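Local coordinates for melanin biosynthesis protein TyrA, putative (Shewanella oneidensis, PDB 2IIZ) that binds heme b and probably acts as a dye-decolorizing-type peroxidase, at residues A[102-107]-A[297-302]; A[148-153]-A[199-204]; A[159-164]-A[238-243]. One frame throughout, in Å; residues are numbered along the deposited sequence.

Overall arrangement
Strand 103-109 of the N-terminal half meets strand 291-301 near the C terminus in interaction 1. This contact closes the longest loop, and the other two lie within it. The loop at 148-153 comes next and is later met by helix 198-205, closing interaction 2. Before that happens the chain forms helix 160-166. Its partner, strand 238-249, arrives after helix 198-205, so interactions 2 and 3 cross. Interaction 1 ties the two halves together within the large antiparallel sheet, to which strand 238-249 also belongs. Interactions 2 and 3 both reach the heme and touch through Asp152 and Arg243. Interaction 1 touches neither of the others.

Interaction 1: residues A[102-107]-A[297-302]; sequences DLFVHL and SSFFAP
One face of the Phe299 ring is covered by CB of Phe104, which sits 3.5 Å above the ring plane and toward its rim. One face of the Phe104 ring looks onto the backbone N of His106, and its CZ lies at the edge of the His106 imidazole. The contact belongs to the large antiparallel sheet of this two-domain DyP-type fold. Strands 103-109 and 291-301 are not neighbours there; strand 61-67 runs between them, and the two phenylalanines reach across it. The main interaction is CH-pi, with Phe104 CB 3.7 Å from the centroid of the Phe299 ring. The two rings meet obliquely, centroids 5.2 Å apart and planes at 32°. With chi1 at 176°, the Phe104 ring extends opposite its backbone N, which turns the ring aside and leaves CB to meet Phe299. Met26 and Val183 touch both phenylalanines, and the site is buried. Replacing Phe299 with an alanine would probably open a gap beside Phe104 CB and leave Met26 and Val183 less well covered. Just before Phe104, Asp102 and Leu103 both face Phe27 in a classic beta bulge. Farther out along the rings, Phe104 CD2 lies 4.0 Å from Phe299 CE2.

Interaction 2: residues A[148-153]-A[199-204]; sequences TGFVDG and KKQEDI. With HEM (protoporphyrin IX containing Fe), chain C.
Phe150 and Glu202 have their CA atoms 8.7 Å apart where the irregular segment 148-153 passes the side of helix 198-205. Gly149, just before, has a positive phi (95°), at which a side chain would press on the carbonyl O of Thr148. Phe150 bridges the gap to the helix. Its CG is anti to its carbonyl carbon (chi1 -75°), and the ring reaches out to the helix surface. There CZ touches Gln201 CB at 3.7 Å, and the ring also meets the helix backbone at Glu202. Gln201 OE1 comes to the ring edge, near its plane, 3.5 Å from Phe150 CE1. The amide is held by others: OE1 accepts from Lys209 NZ, and NE2 donates to Leu196 O. Glu202 OE2 accepts from Lys209 N. Trp193 packs on both Phe150 and Gln201.

The sequence from Gly149 to Gly153 is the GXXDG motif of DyP-type peroxidases. It borders the heme. Phe150 CB lies 4.1 Å from the heme methyl CMA, on the way from the helix to the cofactor. Asp152 OD1 lies 3.4 Å from heme C4A and forms a salt bridge to Arg243 NH1. Gly153 N donates to the propionate oxygen O1A of the heme at 3.0 Å, with an N-H...O angle of 145°.

Interaction 3: residues A[159-164]-A[238-243]; sequences GRHRQE and SIEILR. With HEM (protoporphyrin IX containing Fe), chain C.
His161 and Glu240 approach from opposite directions and meet ring edge to carboxylate. His161 NE2 donates to Glu240 OE1 at 2.8 Å, and the bond is nearly straight at 175°. The acceptor lies almost in the imidazole plane. On the other side of the bond, OE1 is met on its syn side, with the donor 25° out of the carboxylate plane. The His161 CA-CB bond does not aim at the strand. With CG placed opposite the backbone N (chi1 -161°), the ring still swings across to Glu240, whose chain is extended beyond CG.

The second pair sets a leucine methyl against a flat guanidinium. Leu242 CD1 sits over the centre of one face of the Arg162 guanidinium, 3.6 Å from CZ. Its nitrogens are bonded elsewhere: NE donates to Cys15 O, and NH1 and NH2 make weak bonds to Pro157 O and Ala16 O. These bonds help fix the plane against which Leu242 packs. The two pairs join helix 160-166 to strand 238-249 in the C-terminal half of the DyP fold.

Arg243 leaves the strand on the side away from the helix, and its guanidinium reaches the heme. Its chain bends at chi3, and heme C3D lies over the centre of one guanidinium face, 3.5 Å above its plane. Propionate carbon CGA lies at the guanidinium edge. NH1 and NH2 both donate to O1A, at 2.9 Å and 3.0 Å. Gly153 N also donates to this oxygen, so three N-H groups grip it.

The arginine probably offsets part of the charge of that propionate, since it also serves Asp152, while Glu240 would tend to favour a protonated His161 on the other side of the strand.

Interaction 1: residues A[102-107]-A[297-302]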
loop_
_atom_site.group_PDB
_atom_site.type_symbol
_atom_site.label_atom_id
_atom_site.label_comp_id
_atom_site.label_asym_id
_atom_site.label_seq_id
_atom_site.Cartn_x
_atom_site.Cartn_y
_atom_site.Cartn_z
ATOM N N ASP A 102 14.503 -0.473 17.543
ATOM C CA ASP A 102 15.787 -1.191 17.546
ATOM C C ASP A 102 16.401 -1.348 16.151
ATOM O O ASP A 102 17.614 -1.180 15.970
ATOM C CB ASP A 102 15.632 -2.584 18.179
ATOM C CG ASP A 102 15.362 -2.530 19.674
ATOM O OD1 ASP A 102 15.404 -1.433 20.272
ATOM O OD2 ASP A 102 15.101 -3.596 20.252
ATOM N N LEU A 103 15.562 -1.677 15.179
ATOM C CA LEU A 103 16.014 -1.891 13.812
ATOM C C LEU A 103 15.051 -1.312 12.794
ATOM O O LEU A 103 13.825 -1.358 12.970
ATOM C CB LEU A 103 16.162 -3.379 13.526
ATOM C CG LEU A 103 17.197 -4.158 14.321
ATOM C CD1 LEU A 103 17.014 -5.630 14.000
ATOM C CD2 LEU A 103 18.616 -3.711 13.988
ATOM N N PHE A 104 15.642 -0.780 11.729
ATOM C CA PHE A 104 14.921 -0.203 10.614
ATOM C C PHE A 104 15.437 -0.866 9.337
ATOM O O PHE A 104 16.656 -0.921 9.092
ATOM C CB PHE A 104 15.150 1.308 10.599
ATOM C CG PHE A 104 14.521 2.039 9.428
ATOM C CD1 PHE A 104 13.289 1.665 8.908
ATOM C CD2 PHE A 104 15.173 3.121 8.859
ATOM C CE1 PHE A 104 12.731 2.349 7.843
ATOM C CE2 PHE A 104 14.622 3.801 7.802
ATOM C CZ PHE A 104 13.390 3.411 7.292
ATOM N N VAL A 105 14.492 -1.371 8.542
ATOM C CA VAL A 105 14.775 -1.921 7.239
ATOM C C VAL A 105 14.064 -1.050 6.212
ATOM O O VAL A 105 12.816 -0.976 6.163
ATOM C CB VAL A 105 14.294 -3.389 7.113
ATOM C CG1 VAL A 105 14.504 -3.907 5.714
ATOM C CG2 VAL A 105 15.027 -4.281 8.091
ATOM N N HIS A 106 14.882 -0.402 5.390
ATOM C CA HIS A 106 14.437 0.533 4.376
ATOM C C HIS A 106 14.593 -0.106 3.025
ATOM O O HIS A 106 15.720 -0.372 2.597
ATOM C CB HIS A 106 15.334 1.742 4.447
ATOM C CG HIS A 106 15.040 2.788 3.429
ATOM N ND1 HIS A 106 14.269 3.896 3.709
ATOM C CD2 HIS A 106 15.424 2.909 2.143
ATOM C CE1 HIS A 106 14.186 4.654 2.634
ATOM N NE2 HIS A 106 14.877 4.079 1.669
ATOM N N LEU A 107 13.466 -0.348 2.355
ATOM C CA LEU A 107 13.474 -1.064 1.076
ATOM C C LEU A 107 12.857 -0.256 -0.042
ATOM O O LEU A 107 11.823 0.397 0.147
ATOM C CB LEU A 107 12.728 -2.398 1.190
ATOM C CG LEU A 107 13.137 -3.298 2.348
ATOM C CD1 LEU A 107 12.265 -4.556 2.386
ATOM C CD2 LEU A 107 14.611 -3.666 2.275
ATOM N N SER A 297 12.882 9.063 15.187
ATOM C CA SER A 297 13.785 7.943 15.441
ATOM C C SER A 297 15.188 8.244 14.924
ATOM O O SER A 297 15.335 8.702 13.783
ATOM C CB SER A 297 13.282 6.685 14.724
ATOM O OG SER A 297 11.914 6.396 14.974
ATOM N N SER A 298 16.208 7.984 15.756
ATOM C CA SER A 298 17.605 8.060 15.332
ATOM C C SER A 298 18.159 6.651 15.092
ATOM O O SER A 298 17.923 5.744 15.904
ATOM C CB SER A 298 18.458 8.780 16.387
ATOM O OG SER A 298 19.716 9.172 15.853
ATOM N N PHE A 299 18.887 6.480 13.980
ATOM C CA PHE A 299 19.524 5.206 13.623
ATOM C C PHE A 299 20.943 5.450 13.103
ATOM O O PHE A 299 21.326 6.580 12.778
ATOM C CB PHE A 299 18.777 4.470 12.499
ATOM C CG PHE A 299 17.306 4.258 12.729
ATOM C CD1 PHE A 299 16.846 3.150 13.428
ATOM C CD2 PHE A 299 16.378 5.155 12.226
ATOM C CE1 PHE A 299 15.481 2.947 13.635
ATOM C CE2 PHE A 299 15.011 4.961 12.421
ATOM C CZ PHE A 299 14.561 3.852 13.128
ATOM N N PHE A 300 21.721 4.376 13.020
ATOM C CA PHE A 300 22.961 4.365 12.231
ATOM C C PHE A 300 22.868 3.180 11.283
ATOM O O PHE A 300 22.562 2.063 11.696
ATOM C CB PHE A 300 24.222 4.265 13.108
ATOM C CG PHE A 300 25.518 4.612 12.379
ATOM C CD1 PHE A 300 25.886 5.934 12.168
ATOM C CD2 PHE A 300 26.359 3.619 11.913
ATOM C CE1 PHE A 300 27.066 6.250 11.505
ATOM C CE2 PHE A 300 27.535 3.929 11.248
ATOM C CZ PHE A 300 27.889 5.244 11.046
ATOM N N ALA A 301 23.127 3.456 10.008
ATOM C CA ALA A 301 23.195 2.455 8.964
ATOM C C ALA A 301 24.669 2.244 8.642
ATOM O O ALA A 301 25.280 3.053 7.939
ATOM C CB ALA A 301 22.454 2.928 7.730
ATOM N N PRO A 302 25.261 1.161 9.158
ATOM C CA PRO A 302 26.687 1.011 8.861
ATOM C C PRO A 302 26.964 0.564 7.419
ATOM O O PRO A 302 26.044 0.324 6.625
ATOM C CB PRO A 302 27.153 -0.059 9.863
ATOM C CG PRO A 302 25.971 -0.348 10.762
ATOM C CD PRO A 302 24.760 0.056 9.995
#

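Interaction 2: residues A[148-153]-A[199-204]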
loop_
_atom_site.group_PDB
_atom_site.type_symbol
_atom_site.label_atom_id
_atom_site.label_comp_id
_atom_site.label_asym_id
_atom_site.label_seq_id
_atom_site.Cartn_x
_atom_site.Cartn_y
_atom_site.Cartn_z
ATOM N N THR A 148 1.289 17.661 -0.656
ATOM C CA THR A 148 0.965 19.093 -0.731
ATOM C C THR A 148 0.867 19.622 -2.177
ATOM O O THR A 148 0.303 20.690 -2.412
ATOM C CB THR A 148 1.983 19.960 0.058
ATOM O OG1 THR A 148 3.333 19.617 -0.300
ATOM C CG2 THR A 148 1.829 19.711 1.517
ATOM N N GLY A 149 1.411 18.868 -3.137
ATOM C CA GLY A 149 1.393 19.243 -4.550
ATOM C C GLY A 149 2.654 19.972 -4.991
ATOM O O GLY A 149 2.738 20.383 -6.150
ATOM N N PHE A 150 3.622 20.132 -4.076
ATOM C CA PHE A 150 4.937 20.743 -4.350
ATOM C C PHE A 150 6.016 19.688 -4.537
ATOM O O PHE A 150 6.012 18.674 -3.836
ATOM C CB PHE A 150 5.362 21.632 -3.174
ATOM C CG PHE A 150 4.618 22.936 -3.106
ATOM C CD1 PHE A 150 3.301 22.972 -2.662
ATOM C CD2 PHE A 150 5.233 24.130 -3.488
ATOM C CE1 PHE A 150 2.609 24.159 -2.603
ATOM C CE2 PHE A 150 4.532 25.332 -3.429
ATOM C CZ PHE A 150 3.230 25.347 -2.985
ATOM N N VAL A 151 6.941 19.929 -5.468
ATOM C CA VAL A 151 8.007 18.988 -5.790
ATOM C C VAL A 151 8.964 18.889 -4.625
ATOM O O VAL A 151 9.467 19.898 -4.171
ATOM C CB VAL A 151 8.802 19.436 -7.060
ATOM C CG1 VAL A 151 10.026 18.536 -7.340
ATOM C CG2 VAL A 151 7.902 19.465 -8.294
ATOM N N ASP A 152 9.212 17.672 -4.141
ATOM C CA ASP A 152 10.151 17.435 -3.032
ATOM C C ASP A 152 11.387 16.758 -3.611
ATOM O O ASP A 152 11.247 15.761 -4.344
ATOM C CB ASP A 152 9.507 16.524 -1.982
ATOM C CG ASP A 152 10.343 16.390 -0.691
ATOM O OD1 ASP A 152 11.048 17.345 -0.281
ATOM O OD2 ASP A 152 10.285 15.306 -0.077
ATOM N N GLY A 153 12.577 17.295 -3.294
ATOM C CA GLY A 153 13.874 16.698 -3.700
ATOM C C GLY A 153 14.885 17.629 -4.380
ATOM O O GLY A 153 16.088 17.334 -4.474
ATOM N N LYS A 199 -1.072 31.359 -3.599
ATOM C CA LYS A 199 0.011 32.243 -3.181
ATOM C C LYS A 199 0.455 31.968 -1.737
ATOM O O LYS A 199 1.644 32.048 -1.428
ATOM C CB LYS A 199 -0.424 33.710 -3.322
ATOM C CG LYS A 199 0.673 34.756 -3.022
ATOM C CD LYS A 199 1.905 34.579 -3.921
ATOM C CE LYS A 199 2.860 35.762 -3.796
ATOM N NZ LYS A 199 3.849 35.799 -4.915
ATOM N N LYS A 200 -0.490 31.643 -0.854
ATOM C CA LYS A 200 -0.141 31.319 0.538
ATOM C C LYS A 200 0.685 30.055 0.625
ATOM O O LYS A 200 1.683 30.010 1.365
ATOM C CB LYS A 200 -1.382 31.139 1.413
ATOM C CG LYS A 200 -2.324 32.320 1.372
ATOM C CD LYS A 200 -2.875 32.696 2.737
ATOM C CE LYS A 200 -3.461 34.104 2.705
ATOM N NZ LYS A 200 -3.622 34.658 4.064
ATOM N N GLN A 201 0.256 29.032 -0.124
ATOM C CA GLN A 201 0.966 27.768 -0.189
ATOM C C GLN A 201 2.395 28.048 -0.601
ATOM O O GLN A 201 3.329 27.585 0.048
ATOM C CB GLN A 201 0.334 26.793 -1.207
ATOM C CG GLN A 201 -1.100 26.363 -0.885
ATOM C CD GLN A 201 -1.606 25.177 -1.707
ATOM O OE1 GLN A 201 -0.830 24.396 -2.268
ATOM N NE2 GLN A 201 -2.922 25.038 -1.775
ATOM N N GLU A 202 2.543 28.806 -1.685
ATOM C CA GLU A 202 3.855 29.128 -2.259
ATOM C C GLU A 202 4.702 29.915 -1.256
ATOM O O GLU A 202 5.912 29.725 -1.184
ATOM C CB GLU A 202 3.687 29.894 -3.590
ATOM C CG GLU A 202 2.956 29.037 -4.662
ATOM C CD GLU A 202 2.788 29.707 -6.025
ATOM O OE1 GLU A 202 2.730 30.955 -6.094
ATOM O OE2 GLU A 202 2.710 28.968 -7.038
ATOM N N ASP A 203 4.047 30.781 -0.481
ATOM C CA ASP A 203 4.716 31.619 0.520
ATOM C C ASP A 203 5.183 30.810 1.728
ATOM O O ASP A 203 6.089 31.222 2.449
ATOM C CB ASP A 203 3.776 32.734 0.994
ATOM C CG ASP A 203 3.779 33.965 0.085
ATOM O OD1 ASP A 203 4.364 33.934 -1.027
ATOM O OD2 ASP A 203 3.178 34.986 0.508
ATOM N N ILE A 204 4.559 29.660 1.947
ATOM C CA ILE A 204 4.907 28.784 3.075
ATOM C C ILE A 204 6.122 27.907 2.729
ATOM O O ILE A 204 7.007 27.638 3.563
ATOM C CB ILE A 204 3.670 27.922 3.473
ATOM C CG1 ILE A 204 2.724 28.769 4.309
ATOM C CG2 ILE A 204 4.052 26.664 4.256
ATOM C CD1 ILE A 204 1.323 28.284 4.231
HETATM C CHA HEM C . 13.285 21.485 0.955
HETATM C CHB HEM C . 8.948 19.564 1.799
HETATM C CHC HEM C . 10.307 18.252 6.194
HETATM C CHD HEM C . 14.784 19.650 5.191
HETATM C C1A HEM C . 11.976 21.108 0.813
HETATM C C2A HEM C . 11.141 21.398 -0.333
HETATM C C3A HEM C . 9.936 20.855 -0.080
HETATM C C4A HEM C . 9.991 20.217 1.209
HETATM C CMA HEM C . 8.686 20.882 -0.974
HETATM C CAA HEM C . 11.585 22.186 -1.590
HETATM C CBA HEM C . 12.152 21.256 -2.682
HETATM C CGA HEM C . 13.566 20.828 -2.356
HETATM O O1A HEM C . 13.785 19.641 -1.973
HETATM O O2A HEM C . 14.498 21.670 -2.479
HETATM C C1B HEM C . 8.944 19.063 3.063
HETATM C C2B HEM C . 7.800 18.451 3.704
HETATM C C3B HEM C . 8.182 18.085 4.933
HETATM C C4B HEM C . 9.568 18.457 5.082
HETATM C CMB HEM C . 6.425 18.292 3.015
HETATM C CAB HEM C . 7.384 17.392 6.048
HETATM C CBB HEM C . 6.093 17.641 6.217
HETATM C C1C HEM C . 11.631 18.544 6.299
HETATM C C2C HEM C . 12.409 18.343 7.492
HETATM C C3C HEM C . 13.659 18.731 7.224
HETATM C C4C HEM C . 13.686 19.178 5.845
HETATM C CMC HEM C . 11.814 17.782 8.794
HETATM C CAC HEM C . 14.890 18.728 8.150
HETATM C CBC HEM C . 14.876 18.340 9.433
HETATM C C1D HEM C . 14.807 20.247 3.960
HETATM C C2D HEM C . 15.999 20.726 3.313
HETATM C C3D HEM C . 15.532 21.301 1.989
HETATM C C4D HEM C . 14.106 21.106 1.979
HETATM C CMD HEM C . 17.440 20.670 3.865
HETATM C CAD HEM C . 16.374 21.960 0.885
HETATM C CBD HEM C . 16.311 23.465 1.092
HETATM C CGD HEM C . 17.332 24.203 0.258
HETATM O O1D HEM C . 16.920 24.847 -0.756
HETATM O O2D HEM C . 18.538 24.144 0.613
HETATM N NA HEM C . 11.249 20.385 1.742
HETATM N NB HEM C . 10.016 19.051 3.930
HETATM N NC HEM C . 12.427 19.052 5.299
HETATM N ND HEM C . 13.713 20.484 3.150
HETATM FE FE HEM C . 11.771 19.921 3.598
#

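Interaction 3: residues A[159-164]-A[238-243]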
loop_
_atom_site.group_PDB
_atom_site.type_symbol
_atom_site.label_atom_id
_atom_site.label_comp_id
_atom_site.label_asym_id
_atom_site.label_seq_id
_atom_site.Cartn_x
_atom_site.Cartn_y
_atom_site.Cartn_z
ATOM N N GLY A 159 24.761 13.494 -7.766
ATOM C CA GLY A 159 25.903 12.658 -8.101
ATOM C C GLY A 159 26.770 12.341 -6.894
ATOM O O GLY A 159 26.287 11.896 -5.859
ATOM N N ARG A 160 28.059 12.580 -7.038
ATOM C CA ARG A 160 29.035 12.213 -6.021
ATOM C C ARG A 160 28.949 13.061 -4.776
ATOM O O ARG A 160 29.430 12.647 -3.726
ATOM C CB ARG A 160 30.464 12.301 -6.584
ATOM C CG ARG A 160 30.902 11.021 -7.265
ATOM C CD ARG A 160 31.262 9.958 -6.231
ATOM N NE ARG A 160 30.501 8.725 -6.406
ATOM C CZ ARG A 160 30.584 7.666 -5.601
ATOM N NH1 ARG A 160 31.402 7.674 -4.547
ATOM N NH2 ARG A 160 29.842 6.584 -5.849
ATOM N N HIS A 161 28.350 14.242 -4.881
ATOM C CA HIS A 161 28.110 15.054 -3.692
ATOM C C HIS A 161 27.250 14.312 -2.674
ATOM O O HIS A 161 27.443 14.471 -1.479
ATOM C CB HIS A 161 27.472 16.397 -4.038
ATOM C CG HIS A 161 27.628 17.419 -2.958
ATOM N ND1 HIS A 161 28.867 17.815 -2.490
ATOM C CD2 HIS A 161 26.710 18.123 -2.252
ATOM C CE1 HIS A 161 28.703 18.719 -1.539
ATOM N NE2 HIS A 161 27.405 18.925 -1.376
ATOM N N ARG A 162 26.303 13.503 -3.144
ATOM C CA ARG A 162 25.480 12.664 -2.255
ATOM C C ARG A 162 26.338 11.852 -1.296
ATOM O O ARG A 162 26.097 11.819 -0.099
ATOM C CB ARG A 162 24.647 11.678 -3.058
ATOM C CG ARG A 162 23.719 12.321 -4.062
ATOM C CD ARG A 162 23.174 11.287 -5.027
ATOM N NE ARG A 162 21.991 10.629 -4.499
ATOM C CZ ARG A 162 20.767 11.160 -4.498
ATOM N NH1 ARG A 162 20.542 12.375 -4.995
ATOM N NH2 ARG A 162 19.750 10.470 -3.991
ATOM N N GLN A 163 27.346 11.191 -1.833
ATOM C CA GLN A 163 28.210 10.385 -0.996
ATOM C C GLN A 163 28.910 11.292 0.035
ATOM O O GLN A 163 28.949 10.990 1.229
ATOM C CB GLN A 163 29.195 9.577 -1.862
ATOM C CG GLN A 163 28.606 8.245 -2.433
ATOM C CD GLN A 163 27.514 8.448 -3.495
ATOM O OE1 GLN A 163 27.391 9.529 -4.064
ATOM N NE2 GLN A 163 26.723 7.397 -3.763
ATOM N N GLU A 164 29.444 12.408 -0.450
ATOM C CA GLU A 164 30.140 13.406 0.376
ATOM C C GLU A 164 29.282 13.853 1.576
ATOM O O GLU A 164 29.775 13.978 2.702
ATOM C CB GLU A 164 30.490 14.617 -0.503
ATOM C CG GLU A 164 31.488 15.604 0.097
ATOM C CD GLU A 164 32.930 15.243 -0.169
ATOM O OE1 GLU A 164 33.185 14.302 -0.959
ATOM O OE2 GLU A 164 33.811 15.909 0.420
ATOM N N SER A 238 27.736 25.704 3.475
ATOM C CA SER A 238 26.397 25.119 3.540
ATOM C C SER A 238 26.356 23.832 4.368
ATOM O O SER A 238 27.245 22.986 4.284
ATOM C CB SER A 238 25.865 24.858 2.133
ATOM O OG SER A 238 25.723 26.080 1.439
ATOM N N ILE A 239 25.306 23.713 5.167
ATOM C CA ILE A 239 25.075 22.580 6.037
ATOM C C ILE A 239 23.997 21.731 5.365
ATOM O O ILE A 239 22.828 22.143 5.323
ATOM C CB ILE A 239 24.564 23.080 7.401
ATOM C CG2 ILE A 239 24.395 21.953 8.383
ATOM N N GLU A 240 24.384 20.560 4.850
ATOM C CA GLU A 240 23.511 19.763 3.970
ATOM C C GLU A 240 23.090 18.438 4.571
ATOM O O GLU A 240 23.735 17.933 5.477
ATOM C CB GLU A 240 24.224 19.486 2.635
ATOM C CG GLU A 240 24.089 20.589 1.577
ATOM C CD GLU A 240 24.976 20.332 0.366
ATOM O OE1 GLU A 240 26.198 20.568 0.472
ATOM O OE2 GLU A 240 24.453 19.891 -0.689
ATOM N N ILE A 241 21.996 17.884 4.051
ATOM C CA ILE A 241 21.644 16.494 4.279
ATOM C C ILE A 241 21.165 15.881 2.963
ATOM O O ILE A 241 20.818 16.605 2.009
ATOM C CB ILE A 241 20.534 16.321 5.337
ATOM C CG1 ILE A 241 19.307 17.160 4.990
ATOM C CG2 ILE A 241 21.040 16.690 6.723
ATOM C CD1 ILE A 241 18.018 16.534 5.470
ATOM N N LEU A 242 21.144 14.555 2.906
ATOM C CA LEU A 242 20.573 13.878 1.759
ATOM C C LEU A 242 19.278 13.235 2.192
ATOM O O LEU A 242 19.259 12.259 2.921
ATOM C CB LEU A 242 21.531 12.838 1.166
ATOM C CG LEU A 242 20.921 12.022 0.018
ATOM C CD1 LEU A 242 20.892 12.817 -1.287
ATOM C CD2 LEU A 242 21.649 10.719 -0.150
ATOM N N ARG A 243 18.181 13.794 1.732
ATOM C CA ARG A 243 16.880 13.268 2.100
ATOM C C ARG A 243 16.475 12.174 1.161
ATOM O O ARG A 243 16.795 12.214 -0.027
ATOM C CB ARG A 243 15.831 14.351 2.015
ATOM C CG ARG A 243 15.946 15.407 3.062
ATOM C CD ARG A 243 15.148 16.611 2.615
ATOM N NE ARG A 243 15.849 17.328 1.545
ATOM C CZ ARG A 243 15.271 18.015 0.566
ATOM N NH1 ARG A 243 13.941 18.098 0.471
ATOM N NH2 ARG A 243 16.036 18.619 -0.328
HETATM C CHA HEM C . 13.285 21.485 0.955
HETATM C CHB HEM C . 8.948 19.564 1.799
HETATM C CHC HEM C . 10.307 18.252 6.194
HETATM C CHD HEM C . 14.784 19.650 5.191
HETATM C C1A HEM C . 11.976 21.108 0.813
HETATM C C2A HEM C . 11.141 21.398 -0.333
HETATM C C3A HEM C . 9.936 20.855 -0.080
HETATM C C4A HEM C . 9.991 20.217 1.209
HETATM C CMA HEM C . 8.686 20.882 -0.974
HETATM C CAA HEM C . 11.585 22.186 -1.590
HETATM C CBA HEM C . 12.152 21.256 -2.682
HETATM C CGA HEM C . 13.566 20.828 -2.356
HETATM O O1A HEM C . 13.785 19.641 -1.973
HETATM O O2A HEM C . 14.498 21.670 -2.479
HETATM C C1B HEM C . 8.944 19.063 3.063
HETATM C C2B HEM C . 7.800 18.451 3.704
HETATM C C3B HEM C . 8.182 18.085 4.933
HETATM C C4B HEM C . 9.568 18.457 5.082
HETATM C CMB HEM C . 6.425 18.292 3.015
HETATM C CAB HEM C . 7.384 17.392 6.048
HETATM C CBB HEM C . 6.093 17.641 6.217
HETATM C C1C HEM C . 11.631 18.544 6.299
HETATM C C2C HEM C . 12.409 18.343 7.492
HETATM C C3C HEM C . 13.659 18.731 7.224
HETATM C C4C HEM C . 13.686 19.178 5.845
HETATM C CMC HEM C . 11.814 17.782 8.794
HETATM C CAC HEM C . 14.890 18.728 8.150
HETATM C CBC HEM C . 14.876 18.340 9.433
HETATM C C1D HEM C . 14.807 20.247 3.960
HETATM C C2D HEM C . 15.999 20.726 3.313
HETATM C C3D HEM C . 15.532 21.301 1.989
HETATM C C4D HEM C . 14.106 21.106 1.979
HETATM C CMD HEM C . 17.440 20.670 3.865
HETATM C CAD HEM C . 16.374 21.960 0.885
HETATM C CBD HEM C . 16.311 23.465 1.092
HETATM C CGD HEM C . 17.332 24.203 0.258
HETATM O O1D HEM C . 16.920 24.847 -0.756
HETATM O O2D HEM C . 18.538 24.144 0.613
HETATM N NA HEM C . 11.249 20.385 1.742
HETATM N NB HEM C . 10.016 19.051 3.930
HETATM N NC HEM C . 12.427 19.052 5.299
HETATM N ND HEM C . 13.713 20.484 3.150
HETATM FE FE HEM C . 11.771 19.921 3.598
#